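PDB 3MMI: myosin-4 from Saccharomyces cerevisiae, which carries specific mRNAs, ASH1 mRNA among them, to the bud as a type V myosin motor recruited through SHE3, its globular tail being the part described here. Local coordinates for residues M173-K178 / Y244-N249; Y222-L227 / I269-A274; L298-I303 / G341-M346. All blocks are in the same frame, centred on the assembly; numbering follows the deposited sequence.

Interaction 1 of 3, residues M173-K178 / Y244-N249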
ATOM      1  N   MET A 173      12.427  -1.717  16.637  1.00 26.36           N
ATOM      2  CA  MET A 173      12.835  -3.079  16.239  1.00 24.23           C
ATOM      3  C   MET A 173      13.984  -3.013  15.240  1.00 22.79           C
ATOM      4  O   MET A 173      14.827  -3.852  15.232  1.00 21.45           O
ATOM      5  CB  MET A 173      11.585  -3.733  15.601  1.00 26.90           C
ATOM      6  CG  MET A 173      11.478  -5.208  15.727  1.00 31.55           C
ATOM      7  SD  MET A 173      10.082  -5.893  14.900  1.00 33.42           S
ATOM      8  CE  MET A 173       9.050  -4.489  14.505  1.00 57.70           C
ATOM      9  N   VAL A 174      13.984  -2.005  14.341  1.00 24.14           N
ATOM     10  CA  VAL A 174      14.811  -2.109  13.123  1.00 20.33           C
ATOM     11  C   VAL A 174      15.889  -1.101  13.139  1.00 19.07           C
ATOM     12  O   VAL A 174      17.027  -1.482  12.871  1.00 20.79           O
ATOM     13  CB  VAL A 174      14.000  -1.974  11.786  1.00 23.00           C
ATOM     14  CG1 VAL A 174      14.956  -1.838  10.591  1.00 17.17           C
ATOM     15  CG2 VAL A 174      12.989  -3.024  11.632  1.00 15.24           C
ATOM     16  N   LEU A 175      15.587   0.158  13.453  1.00 20.78           N
ATOM     17  CA  LEU A 175      16.501   1.289  13.246  1.00 21.56           C
ATOM     18  C   LEU A 175      17.215   1.841  14.495  1.00 26.43           C
ATOM     19  O   LEU A 175      18.219   2.610  14.349  1.00 26.31           O
ATOM     20  CB  LEU A 175      15.673   2.436  12.647  1.00 20.90           C
ATOM     21  CG  LEU A 175      15.156   2.210  11.249  1.00 18.94           C
ATOM     22  CD1 LEU A 175      14.412   3.427  10.784  1.00 14.81           C
ATOM     23  CD2 LEU A 175      16.452   1.856  10.321  1.00 15.03           C
ATOM     24  N   ASN A 176      16.632   1.575  15.681  1.00 28.42           N
ATOM     25  CA  ASN A 176      17.038   2.238  16.972  1.00 32.27           C
ATOM     26  C   ASN A 176      18.323   1.648  17.468  1.00 33.67           C
ATOM     27  O   ASN A 176      18.337   0.546  17.985  1.00 27.73           O
ATOM     28  CB  ASN A 176      15.970   2.029  18.059  1.00 35.35           C
ATOM     29  CG  ASN A 176      16.217   2.881  19.313  1.00 36.98           C
ATOM     30  OD1 ASN A 176      17.303   3.421  19.523  1.00 39.70           O
ATOM     31  ND2 ASN A 176      15.186   2.997  20.136  1.00 35.10           N
ATOM     32  N   GLU A 177      19.431   2.357  17.273  1.00 39.15           N
ATOM     33  CA  GLU A 177      20.720   1.726  17.589  1.00 42.75           C
ATOM     34  C   GLU A 177      20.852   1.473  19.071  1.00 43.93           C
ATOM     35  O   GLU A 177      21.517   0.490  19.454  1.00 43.89           O
ATOM     36  CB  GLU A 177      21.915   2.527  17.056  1.00 44.74           C
ATOM     37  CG  GLU A 177      22.025   3.972  17.568  1.00 53.87           C
ATOM     38  CD  GLU A 177      23.052   4.092  18.705  1.00 58.81           C
ATOM     39  OE1 GLU A 177      23.828   3.133  18.857  1.00 61.63           O
ATOM     40  OE2 GLU A 177      23.054   5.122  19.436  1.00 61.83           O
ATOM     41  N   LYS A 178      20.134   2.286  19.880  1.00 44.01           N
ATOM     42  CA  LYS A 178      20.064   2.090  21.365  1.00 45.73           C
ATOM     43  C   LYS A 178      19.641   0.671  21.755  1.00 44.81           C
ATOM     44  O   LYS A 178      20.032   0.177  22.807  1.00 45.34           O
ATOM     45  CB  LYS A 178      19.163   3.131  22.094  1.00 45.03           C
ATOM     46  CG  LYS A 178      19.417   4.588  21.713  1.00 42.51           C
ATOM     47  N   TYR A 244      25.335  -2.131   8.892  1.00 20.27           N
ATOM     48  CA  TYR A 244      25.367  -3.569   8.979  1.00 23.29           C
ATOM     49  C   TYR A 244      24.300  -4.200   9.924  1.00 25.02           C
ATOM     50  O   TYR A 244      23.627  -5.186   9.583  1.00 26.19           O
ATOM     51  CB  TYR A 244      26.738  -4.043   9.413  1.00 26.63           C
ATOM     52  CG  TYR A 244      26.763  -5.533   9.656  1.00 28.99           C
ATOM     53  CD1 TYR A 244      26.973  -6.413   8.572  1.00 32.69           C
ATOM     54  CD2 TYR A 244      26.554  -6.076  10.943  1.00 36.84           C
ATOM     55  CE1 TYR A 244      26.975  -7.802   8.744  1.00 41.74           C
ATOM     56  CE2 TYR A 244      26.537  -7.539  11.141  1.00 37.81           C
ATOM     57  CZ  TYR A 244      26.778  -8.357  10.009  1.00 39.54           C
ATOM     58  OH  TYR A 244      26.813  -9.713  10.072  1.00 41.95           O
ATOM     59  N   GLU A 245      24.079  -3.580  11.072  1.00 25.22           N
ATOM     60  CA  GLU A 245      23.054  -4.018  12.016  1.00 26.35           C
ATOM     61  C   GLU A 245      21.592  -3.827  11.528  1.00 25.65           C
ATOM     62  O   GLU A 245      20.782  -4.744  11.716  1.00 26.71           O
ATOM     63  CB  GLU A 245      23.250  -3.334  13.367  1.00 25.79           C
ATOM     64  CG  GLU A 245      24.629  -3.668  14.000  1.00 32.11           C
ATOM     65  CD  GLU A 245      24.828  -5.223  14.286  1.00 42.00           C
ATOM     66  OE1 GLU A 245      23.935  -5.946  14.674  1.00 45.82           O
ATOM     67  OE2 GLU A 245      25.892  -5.803  14.058  1.00 51.20           O
ATOM     68  N   VAL A 246      21.269  -2.698  10.887  1.00 21.24           N
ATOM     69  CA  VAL A 246      19.953  -2.509  10.261  1.00 17.85           C
ATOM     70  C   VAL A 246      19.756  -3.533   9.173  1.00 19.08           C
ATOM     71  O   VAL A 246      18.643  -3.983   8.944  1.00 19.86           O
ATOM     72  CB  VAL A 246      19.850  -1.055   9.677  1.00 16.37           C
ATOM     73  CG1 VAL A 246      18.494  -0.830   8.892  1.00 16.45           C
ATOM     74  CG2 VAL A 246      20.153  -0.016  10.888  1.00 16.18           C
ATOM     75  N   ASP A 247      20.810  -3.831   8.433  1.00 20.44           N
ATOM     76  CA  ASP A 247      20.741  -4.813   7.351  1.00 24.38           C
ATOM     77  C   ASP A 247      20.244  -6.177   7.835  1.00 23.88           C
ATOM     78  O   ASP A 247      19.296  -6.717   7.286  1.00 23.88           O
ATOM     79  CB  ASP A 247      22.135  -5.085   6.725  1.00 24.99           C
ATOM     80  CG  ASP A 247      22.130  -5.013   5.213  1.00 32.43           C
ATOM     81  OD1 ASP A 247      21.046  -4.907   4.604  1.00 52.32           O
ATOM     82  OD2 ASP A 247      23.210  -4.887   4.596  1.00 40.49           O
ATOM     83  N   ARG A 248      20.837  -6.638   8.930  1.00 24.36           N
ATOM     84  CA  ARG A 248      20.386  -7.836   9.615  1.00 26.07           C
ATOM     85  C   ARG A 248      18.947  -7.722  10.123  1.00 25.63           C
ATOM     86  O   ARG A 248      18.205  -8.703  10.071  1.00 25.47           O
ATOM     87  CB  ARG A 248      21.326  -8.170  10.777  1.00 24.35           C
ATOM     88  CG  ARG A 248      22.801  -8.026  10.443  1.00 31.51           C
ATOM     89  N   ASN A 249      18.538  -6.553  10.620  1.00 21.45           N
ATOM     90  CA  ASN A 249      17.181  -6.473  11.171  1.00 21.21           C
ATOM     91  C   ASN A 249      16.255  -6.589  10.021  1.00 22.14           C
ATOM     92  O   ASN A 249      15.142  -7.209  10.148  1.00 23.85           O
ATOM     93  CB  ASN A 249      16.924  -5.186  11.975  1.00 19.23           C
ATOM     94  CG  ASN A 249      17.718  -5.149  13.259  1.00 26.96           C
ATOM     95  OD1 ASN A 249      17.976  -4.072  13.859  1.00 31.13           O
ATOM     96  ND2 ASN A 249      18.011  -6.290  13.773  1.00 18.93           N
TER
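Val174 and Val246 share one rotamer, CG1 anti to the backbone N (chi1 170° and 176°), and it is these two CG1 methyls that face each other, 4.1 Å apart, with the side chains crossing at about a right angle. Leu175 leaves the backbone pointing away from helix 240-257, yet its CD2 lies 3.7 Å from Val246 CG1. Val246 is therefore touched by two consecutive residues of 173-178, and its other methyl, CG2, lies 4.0 Å from Val174 O. One helical turn further on, Asn249 CB packs 4.1 Å from Val174 CG1, the two side chains sliding past each other in opposite directions; the Val174 and Asn249 CA atoms are 5.3 Å apart, the closest pair across the segments. Around these contacts, Phe180 touches Val246 and Asn249, while Leu227 of helix 209-234 backs both Val174 and Leu175. Leu175 O is hydrogen-bonded to Tyr242 OH, near the start of helix 240-257. The clear contacts between the segments are between aliphatic groups, consistent with a largely apolar join between the end of helix 170-174 and helix 240-257 within the all-helical dilute region of the globular tail.

Interaction 2 of 3, residues Y222-L227 / I269-A274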
ATOM      1  N   TYR A 222       5.086   0.085   2.020  1.00 21.11           N
ATOM      2  CA  TYR A 222       4.882   1.065   3.030  1.00 19.29           C
ATOM      3  C   TYR A 222       6.039   1.144   4.034  1.00 19.36           C
ATOM      4  O   TYR A 222       6.362   2.215   4.527  1.00 19.37           O
ATOM      5  CB  TYR A 222       3.587   0.807   3.782  1.00 21.25           C
ATOM      6  CG  TYR A 222       3.348   1.847   4.841  1.00 17.97           C
ATOM      7  CD1 TYR A 222       2.562   2.951   4.578  1.00 25.33           C
ATOM      8  CD2 TYR A 222       3.921   1.725   6.106  1.00 23.69           C
ATOM      9  CE1 TYR A 222       2.308   3.904   5.565  1.00 31.89           C
ATOM     10  CE2 TYR A 222       3.737   2.679   7.106  1.00 25.00           C
ATOM     11  CZ  TYR A 222       2.911   3.771   6.835  1.00 29.99           C
ATOM     12  OH  TYR A 222       2.666   4.732   7.778  1.00 31.15           O
ATOM     13  N   LEU A 223       6.611   0.005   4.410  1.00 19.71           N
ATOM     14  CA  LEU A 223       7.646   0.023   5.473  1.00 23.41           C
ATOM     15  C   LEU A 223       8.962   0.567   4.904  1.00 20.71           C
ATOM     16  O   LEU A 223       9.702   1.211   5.608  1.00 23.03           O
ATOM     17  CB  LEU A 223       7.847  -1.370   6.173  1.00 21.05           C
ATOM     18  CG  LEU A 223       6.622  -1.891   7.007  1.00 23.51           C
ATOM     19  CD1 LEU A 223       6.718  -3.439   7.225  1.00 27.42           C
ATOM     20  CD2 LEU A 223       6.477  -1.263   8.371  1.00 18.98           C
ATOM     21  N   ASN A 224       9.218   0.341   3.638  1.00 19.74           N
ATOM     22  CA  ASN A 224      10.296   1.081   2.879  1.00 19.87           C
ATOM     23  C   ASN A 224      10.268   2.631   3.142  1.00 19.32           C
ATOM     24  O   ASN A 224      11.262   3.178   3.654  1.00 19.31           O
ATOM     25  CB  ASN A 224      10.129   0.765   1.368  1.00 19.53           C
ATOM     26  CG  ASN A 224      11.182   1.417   0.504  1.00 21.85           C
ATOM     27  OD1 ASN A 224      12.403   1.186   0.722  1.00 22.40           O
ATOM     28  ND2 ASN A 224      10.768   2.282  -0.379  1.00 19.99           N
ATOM     29  N   VAL A 225       9.089   3.264   2.960  1.00 20.55           N
ATOM     30  CA  VAL A 225       8.832   4.734   3.150  1.00 21.85           C
ATOM     31  C   VAL A 225       9.112   5.126   4.569  1.00 20.81           C
ATOM     32  O   VAL A 225       9.952   5.937   4.873  1.00 19.04           O
ATOM     33  CB  VAL A 225       7.343   5.023   2.755  1.00 20.60           C
ATOM     34  CG1 VAL A 225       6.972   6.462   3.192  1.00 24.07           C
ATOM     35  CG2 VAL A 225       7.220   4.803   1.266  1.00 20.34           C
ATOM     36  N   MET A 226       8.475   4.399   5.483  1.00 23.63           N
ATOM     37  CA  MET A 226       8.575   4.735   6.934  1.00 22.78           C
ATOM     38  C   MET A 226       9.985   4.531   7.443  1.00 20.32           C
ATOM     39  O   MET A 226      10.565   5.308   8.213  1.00 21.09           O
ATOM     40  CB  MET A 226       7.643   3.823   7.669  1.00 24.11           C
ATOM     41  CG  MET A 226       7.590   4.094   9.120  1.00 33.74           C
ATOM     42  SD  MET A 226       7.347   2.566   9.998  1.00 48.85           S
ATOM     43  CE  MET A 226       8.930   2.457  10.800  1.00 47.38           C
ATOM     44  N   LEU A 227      10.591   3.453   6.975  1.00 18.80           N
ATOM     45  CA  LEU A 227      11.918   3.145   7.466  1.00 17.56           C
ATOM     46  C   LEU A 227      12.952   4.109   6.900  1.00 16.61           C
ATOM     47  O   LEU A 227      13.781   4.641   7.599  1.00 14.85           O
ATOM     48  CB  LEU A 227      12.347   1.719   7.151  1.00 16.37           C
ATOM     49  CG  LEU A 227      11.771   0.606   8.048  1.00 25.04           C
ATOM     50  CD1 LEU A 227      12.067  -0.718   7.407  1.00 18.77           C
ATOM     51  CD2 LEU A 227      12.337   0.577   9.428  1.00 13.39           C
ATOM     52  N   ILE A 269      13.661  -1.222  -1.638  1.00 18.89           N
ATOM     53  CA  ILE A 269      14.839  -0.713  -2.320  1.00 19.68           C
ATOM     54  C   ILE A 269      15.494   0.566  -1.755  1.00 14.75           C
ATOM     55  O   ILE A 269      16.702   0.575  -1.596  1.00 16.39           O
ATOM     56  CB  ILE A 269      14.628  -0.642  -3.852  1.00 19.75           C
ATOM     57  CG1 ILE A 269      15.973  -0.629  -4.513  1.00 25.95           C
ATOM     58  CG2 ILE A 269      13.608   0.483  -4.268  1.00 17.78           C
ATOM     59  CD1 ILE A 269      15.919  -0.131  -6.044  1.00 46.28           C
ATOM     60  N   GLN A 270      14.703   1.519  -1.276  1.00 14.23           N
ATOM     61  CA  GLN A 270      15.299   2.774  -0.779  1.00 15.52           C
ATOM     62  C   GLN A 270      15.985   2.519   0.493  1.00 15.68           C
ATOM     63  O   GLN A 270      17.125   2.940   0.673  1.00 13.45           O
ATOM     64  CB  GLN A 270      14.254   3.863  -0.700  1.00 16.51           C
ATOM     65  CG  GLN A 270      14.140   4.603  -2.026  1.00 15.34           C
ATOM     66  CD  GLN A 270      13.324   3.874  -3.022  1.00 20.32           C
ATOM     67  OE1 GLN A 270      12.272   3.357  -2.663  1.00 19.32           O
ATOM     68  NE2 GLN A 270      13.747   3.886  -4.320  1.00 18.44           N
ATOM     69  N   ILE A 271      15.334   1.749   1.401  1.00 14.92           N
ATOM     70  CA  ILE A 271      15.917   1.649   2.730  1.00 13.13           C
ATOM     71  C   ILE A 271      17.080   0.674   2.635  1.00 15.47           C
ATOM     72  O   ILE A 271      18.101   0.864   3.244  1.00 13.51           O
ATOM     73  CB  ILE A 271      14.947   1.200   3.899  1.00 17.15           C
ATOM     74  CG1 ILE A 271      15.762   1.006   5.140  1.00 15.00           C
ATOM     75  CG2 ILE A 271      14.294  -0.207   3.654  1.00 10.91           C
ATOM     76  CD1 ILE A 271      16.333   2.332   5.748  1.00 10.70           C
ATOM     77  N   ILE A 272      16.972  -0.364   1.784  1.00 17.68           N
ATOM     78  CA  ILE A 272      18.095  -1.259   1.535  1.00 14.16           C
ATOM     79  C   ILE A 272      19.326  -0.539   0.897  1.00 14.68           C
ATOM     80  O   ILE A 272      20.440  -0.662   1.417  1.00 10.69           O
ATOM     81  CB  ILE A 272      17.762  -2.483   0.589  1.00 18.70           C
ATOM     82  CG1 ILE A 272      16.714  -3.501   1.155  1.00 17.45           C
ATOM     83  CG2 ILE A 272      19.022  -3.226   0.089  1.00  9.65           C
ATOM     84  CD1 ILE A 272      17.233  -3.986   2.277  1.00 34.64           C
ATOM     85  N   GLN A 273      19.145   0.288  -0.112  1.00 14.78           N
ATOM     86  CA  GLN A 273      20.264   1.059  -0.636  1.00 15.78           C
ATOM     87  C   GLN A 273      20.896   2.035   0.354  1.00 14.85           C
ATOM     88  O   GLN A 273      22.070   2.196   0.325  1.00 13.53           O
ATOM     89  CB  GLN A 273      19.921   1.786  -1.921  1.00 15.58           C
ATOM     90  CG  GLN A 273      19.345   0.948  -2.995  1.00 19.50           C
ATOM     91  CD  GLN A 273      20.343   0.368  -3.891  1.00 40.96           C
ATOM     92  OE1 GLN A 273      21.439  -0.005  -3.502  1.00 27.26           O
ATOM     93  NE2 GLN A 273      19.971   0.268  -5.123  1.00 44.95           N
ATOM     94  N   ALA A 274      20.087   2.623   1.240  1.00 13.35           N
ATOM     95  CA  ALA A 274      20.562   3.692   2.219  1.00 16.59           C
ATOM     96  C   ALA A 274      21.510   2.970   3.162  1.00 17.57           C
ATOM     97  O   ALA A 274      22.587   3.424   3.459  1.00 18.22           O
ATOM     98  CB  ALA A 274      19.349   4.235   3.009  1.00 10.47           C
TER
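Ile269 opens helix 269-279 beside Asn224, its backbone N 3.6 Å from Asn224 OD1, while its side chain sets out from the backbone away from helix 209-234. Gln270 comes next and meets Asn224 twice. Its backbone N gives a weak, strongly bent bond to Asn224 OD1, and its side-chain OE1 accepts from Asn224 ND2 at 2.9 Å. Asn224 CG stands anti to its own backbone N, beside the carbonyl carbon, and from there the amide reaches the start of the other helix. In the ND2 bond the donor lies in the carbonyl plane of Gln270, and OE1 lies close to the amide plane of Asn224, although the two amide planes are turned 61° apart. The Gln270 chain is bent at chi2; its OE1 takes Asn224 ND2 and its NE2 is bonded to Ala297 O. Ile271 N supplies the straighter backbone bond to Asn224 OD1, 3.1 Å long with a 153° angle at hydrogen. OD1 thus accepts from two successive amides in the first turn of the helix, which would probably favour the partial negative charge on this oxygen. An alanine in place of Asn224 would probably leave the amides of Gln270 and Ile271 without this acceptor and Gln270 OE1 without its donor in a buried interface. The Ile271 side chain carries the apolar part: CG1 packs 4.0 Å from Leu227 CB, and CD1 reaches 3.9 Å from Leu227 O. The axes of the two short helical segments approach to 8.3 Å, 44° apart. An asparagine of one helix accepting from the first-turn amides of another resembles N-terminal capping supplied from a distant part of the chain, here within the all-helical DIL region of the type V myosin globular tail.

Interaction 3 of 3, residues L298-I303 / G341-M346; sequences LNPAQI and GKMEIM
Asn299 OD1 is gripped by two backbone amides of the helix that starts at Pro300: Gln302 N at 2.8 Å, nearly along the C=O axis, and Ala301 N through a weak, bent bond. Gln302 OE1 accepts in return from Asn299 N at 2.7 Å, which closes a capping box around the first turn. The side-chain amides of Asn299 and Gln302 both turn their NH2 groups to 341-346. Asn299 ND2 donates to Glu344 O at 3.0 Å, and Gln302 NE2 donates to Ile345 O at 2.9 Å. Each bond has a 163° angle at hydrogen, and each acceptor lies within a few degrees of its donor's amide plane, although the donors stand tilted from the carbonyl planes. Asn299 CG sits between the backbone N and the carbonyl carbon (chi1 64°); from there OD1 meets the helix amides and ND2 meets Glu344 O. Met343 slides past Asn299 in the opposite direction, its CG 3.4 Å from Asn299 ND2. Its chain then bends at chi3 and crosses Pro300 at about a right angle, bringing CE to 3.5 Å from Pro300 CD. Ala301 CB touches both Met343 SD and Ile345 CG1, the latter 3.7 Å away. Helix 322-338 adds to the surroundings, Val331 and Ile332 touching Pro300 and Glu335 touching Met343. Each capping side chain spends its oxygen on its own helix start and its nitrogen on consecutive carbonyls of a loop segment, which suggests that the helix cap and the placement of 341-346 depend on the same two side chains.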
ATOM      1  N   LEU A 298      17.989   6.206  -5.349  1.00 14.84           N
ATOM      2  CA  LEU A 298      17.998   7.357  -4.437  1.00 14.95           C
ATOM      3  C   LEU A 298      18.364   8.585  -5.205  1.00 16.52           C
ATOM      4  O   LEU A 298      19.267   8.489  -6.072  1.00 12.98           O
ATOM      5  CB  LEU A 298      18.978   7.166  -3.276  1.00 11.13           C
ATOM      6  CG  LEU A 298      18.493   6.061  -2.256  1.00 14.81           C
ATOM      7  CD1 LEU A 298      19.613   5.554  -1.322  1.00 13.43           C
ATOM      8  CD2 LEU A 298      17.221   6.337  -1.461  1.00  7.81           C
ATOM      9  N   ASN A 299      17.767   9.748  -4.900  1.00 16.58           N
ATOM     10  CA  ASN A 299      18.257  10.919  -5.612  1.00 12.26           C
ATOM     11  C   ASN A 299      19.509  11.441  -4.962  1.00 11.08           C
ATOM     12  O   ASN A 299      19.908  11.022  -3.875  1.00  9.20           O
ATOM     13  CB  ASN A 299      17.042  11.928  -5.827  1.00 14.94           C
ATOM     14  CG  ASN A 299      16.522  12.421  -4.592  1.00  8.30           C
ATOM     15  OD1 ASN A 299      17.302  12.658  -3.659  1.00 12.81           O
ATOM     16  ND2 ASN A 299      15.221  12.703  -4.586  1.00 13.06           N
ATOM     17  N   PRO A 300      20.102  12.497  -5.557  1.00 13.15           N
ATOM     18  CA  PRO A 300      21.253  13.108  -4.955  1.00 11.62           C
ATOM     19  C   PRO A 300      21.047  13.735  -3.561  1.00  9.97           C
ATOM     20  O   PRO A 300      21.944  13.600  -2.766  1.00  9.06           O
ATOM     21  CB  PRO A 300      21.702  14.106  -6.018  1.00 14.15           C
ATOM     22  CG  PRO A 300      21.186  13.503  -7.327  1.00 14.50           C
ATOM     23  CD  PRO A 300      19.772  13.113  -6.851  1.00 12.57           C
ATOM     24  N   ALA A 301      19.869  14.292  -3.252  1.00 11.98           N
ATOM     25  CA  ALA A 301      19.627  14.982  -1.936  1.00 11.12           C
ATOM     26  C   ALA A 301      19.504  13.818  -0.921  1.00 12.67           C
ATOM     27  O   ALA A 301      19.907  13.939   0.219  1.00 14.15           O
ATOM     28  CB  ALA A 301      18.386  15.784  -1.986  1.00  7.36           C
ATOM     29  N   GLN A 302      18.858  12.704  -1.333  1.00 13.00           N
ATOM     30  CA  GLN A 302      18.684  11.503  -0.425  1.00 10.48           C
ATOM     31  C   GLN A 302      20.003  10.930  -0.081  1.00 11.01           C
ATOM     32  O   GLN A 302      20.345  10.659   1.057  1.00  9.88           O
ATOM     33  CB  GLN A 302      17.786  10.496  -1.088  1.00 13.58           C
ATOM     34  CG  GLN A 302      16.313  10.925  -1.061  1.00 10.25           C
ATOM     35  CD  GLN A 302      15.454  10.062  -1.925  1.00 13.33           C
ATOM     36  OE1 GLN A 302      15.905   9.612  -2.957  1.00 18.54           O
ATOM     37  NE2 GLN A 302      14.165  10.002  -1.636  1.00 13.89           N
ATOM     38  N   ILE A 303      20.864  10.824  -1.080  1.00 14.20           N
ATOM     39  CA  ILE A 303      22.167  10.298  -0.827  1.00 13.62           C
ATOM     40  C   ILE A 303      22.989  11.249   0.003  1.00 15.55           C
ATOM     41  O   ILE A 303      23.760  10.803   0.914  1.00 17.04           O
ATOM     42  CB  ILE A 303      22.952   9.996  -2.156  1.00 14.46           C
ATOM     43  CG1 ILE A 303      22.261   8.963  -3.012  1.00 14.93           C
ATOM     44  CG2 ILE A 303      24.425   9.657  -1.886  1.00  7.78           C
ATOM     45  CD1 ILE A 303      22.891   8.810  -4.332  1.00 15.27           C
ATOM     46  N   GLY A 341      10.762  20.941 -10.540  1.00 34.38           N
ATOM     47  CA  GLY A 341      10.104  20.251  -9.395  1.00 29.23           C
ATOM     48  C   GLY A 341      11.086  20.088  -8.258  1.00 26.36           C
ATOM     49  O   GLY A 341      12.266  20.041  -8.483  1.00 23.85           O
ATOM     50  N   LYS A 342      10.559  20.127  -7.044  1.00 25.47           N
ATOM     51  CA  LYS A 342      11.292  19.818  -5.848  1.00 25.13           C
ATOM     52  C   LYS A 342      11.827  18.387  -5.859  1.00 25.25           C
ATOM     53  O   LYS A 342      11.124  17.439  -6.191  1.00 24.51           O
ATOM     54  CB  LYS A 342      10.446  20.026  -4.600  1.00 23.43           C
ATOM     55  CG  LYS A 342      11.239  19.773  -3.315  1.00 29.08           C
ATOM     56  CD  LYS A 342      10.470  20.187  -1.992  1.00 27.85           C
ATOM     57  CE  LYS A 342      11.170  19.568  -0.782  1.00 25.75           C
ATOM     58  NZ  LYS A 342      10.522  19.709   0.575  1.00 30.56           N
ATOM     59  N   MET A 343      13.094  18.280  -5.535  1.00 24.57           N
ATOM     60  CA  MET A 343      13.751  17.008  -5.356  1.00 23.47           C
ATOM     61  C   MET A 343      13.573  16.560  -3.858  1.00 22.67           C
ATOM     62  O   MET A 343      14.341  16.996  -2.993  1.00 18.68           O
ATOM     63  CB  MET A 343      15.230  17.181  -5.731  1.00 22.14           C
ATOM     64  CG  MET A 343      16.083  15.850  -5.540  1.00 19.14           C
ATOM     65  SD  MET A 343      17.872  16.038  -5.714  1.00 27.58           S
ATOM     66  CE  MET A 343      18.022  16.085  -7.588  1.00 14.87           C
ATOM     67  N   GLU A 344      12.517  15.754  -3.609  1.00 22.29           N
ATOM     68  CA  GLU A 344      12.047  15.410  -2.294  1.00 23.04           C
ATOM     69  C   GLU A 344      13.047  14.515  -1.643  1.00 22.02           C
ATOM     70  O   GLU A 344      13.550  13.604  -2.275  1.00 24.23           O
ATOM     71  CB  GLU A 344      10.726  14.643  -2.346  1.00 24.08           C
ATOM     72  CG  GLU A 344       9.642  15.158  -3.306  1.00 32.66           C
ATOM     73  CD  GLU A 344       8.962  16.353  -2.740  1.00 44.74           C
ATOM     74  OE1 GLU A 344       9.317  16.686  -1.564  1.00 42.84           O
ATOM     75  OE2 GLU A 344       8.088  16.940  -3.474  1.00 48.88           O
ATOM     76  N   ILE A 345      13.404  14.756  -0.405  1.00 19.94           N
ATOM     77  CA  ILE A 345      14.165  13.809   0.335  1.00 19.88           C
ATOM     78  C   ILE A 345      13.242  12.723   0.969  1.00 22.58           C
ATOM     79  O   ILE A 345      13.529  11.519   0.742  1.00 16.19           O
ATOM     80  CB  ILE A 345      14.991  14.439   1.390  1.00 20.34           C
ATOM     81  CG1 ILE A 345      16.026  15.362   0.778  1.00 18.25           C
ATOM     82  CG2 ILE A 345      15.649  13.472   2.289  1.00 20.23           C
ATOM     83  CD1 ILE A 345      16.929  16.089   1.884  1.00 21.03           C
ATOM     84  N   MET A 346      12.135  13.136   1.651  1.00 22.50           N
ATOM     85  CA  MET A 346      11.147  12.192   2.167  1.00 23.16           C
ATOM     86  C   MET A 346      10.541  11.455   1.005  1.00 21.71           C
ATOM     87  O   MET A 346      10.267  12.029  -0.041  1.00 22.00           O
ATOM     88  CB  MET A 346      10.065  12.953   3.008  1.00 21.93           C
ATOM     89  CG  MET A 346      10.721  13.808   4.056  1.00 24.17           C
ATOM     90  SD  MET A 346      11.139  12.771   5.464  1.00 38.92           S
ATOM     91  CE  MET A 346      12.831  12.620   5.254  1.00 43.48           C
TER

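In the fold
The three contacts follow one another as a series of neighbours through the globular tail. Interactions 1 and 2 have centres about 13 Å apart and meet at Leu227, whose O lies 3.5 Å from Leu175 CD1 and whose CD2 lies 3.7 Å from Val174 CG1; their segments alternate along the sequence, linking helices 209-234, 240-257 and 269-279. Interactions 2 and 3, with centres about 14 Å apart, meet at Leu298: its CD2 packs 3.6 Å from Gln270 CG. Interaction 3 follows in series, bringing the chain after helix 322-338 back to the start of helix 300-308. Interaction 2 touches both others, while the centres of 1 and 3 are about 23 Å apart and their nearest atoms about 11 Å.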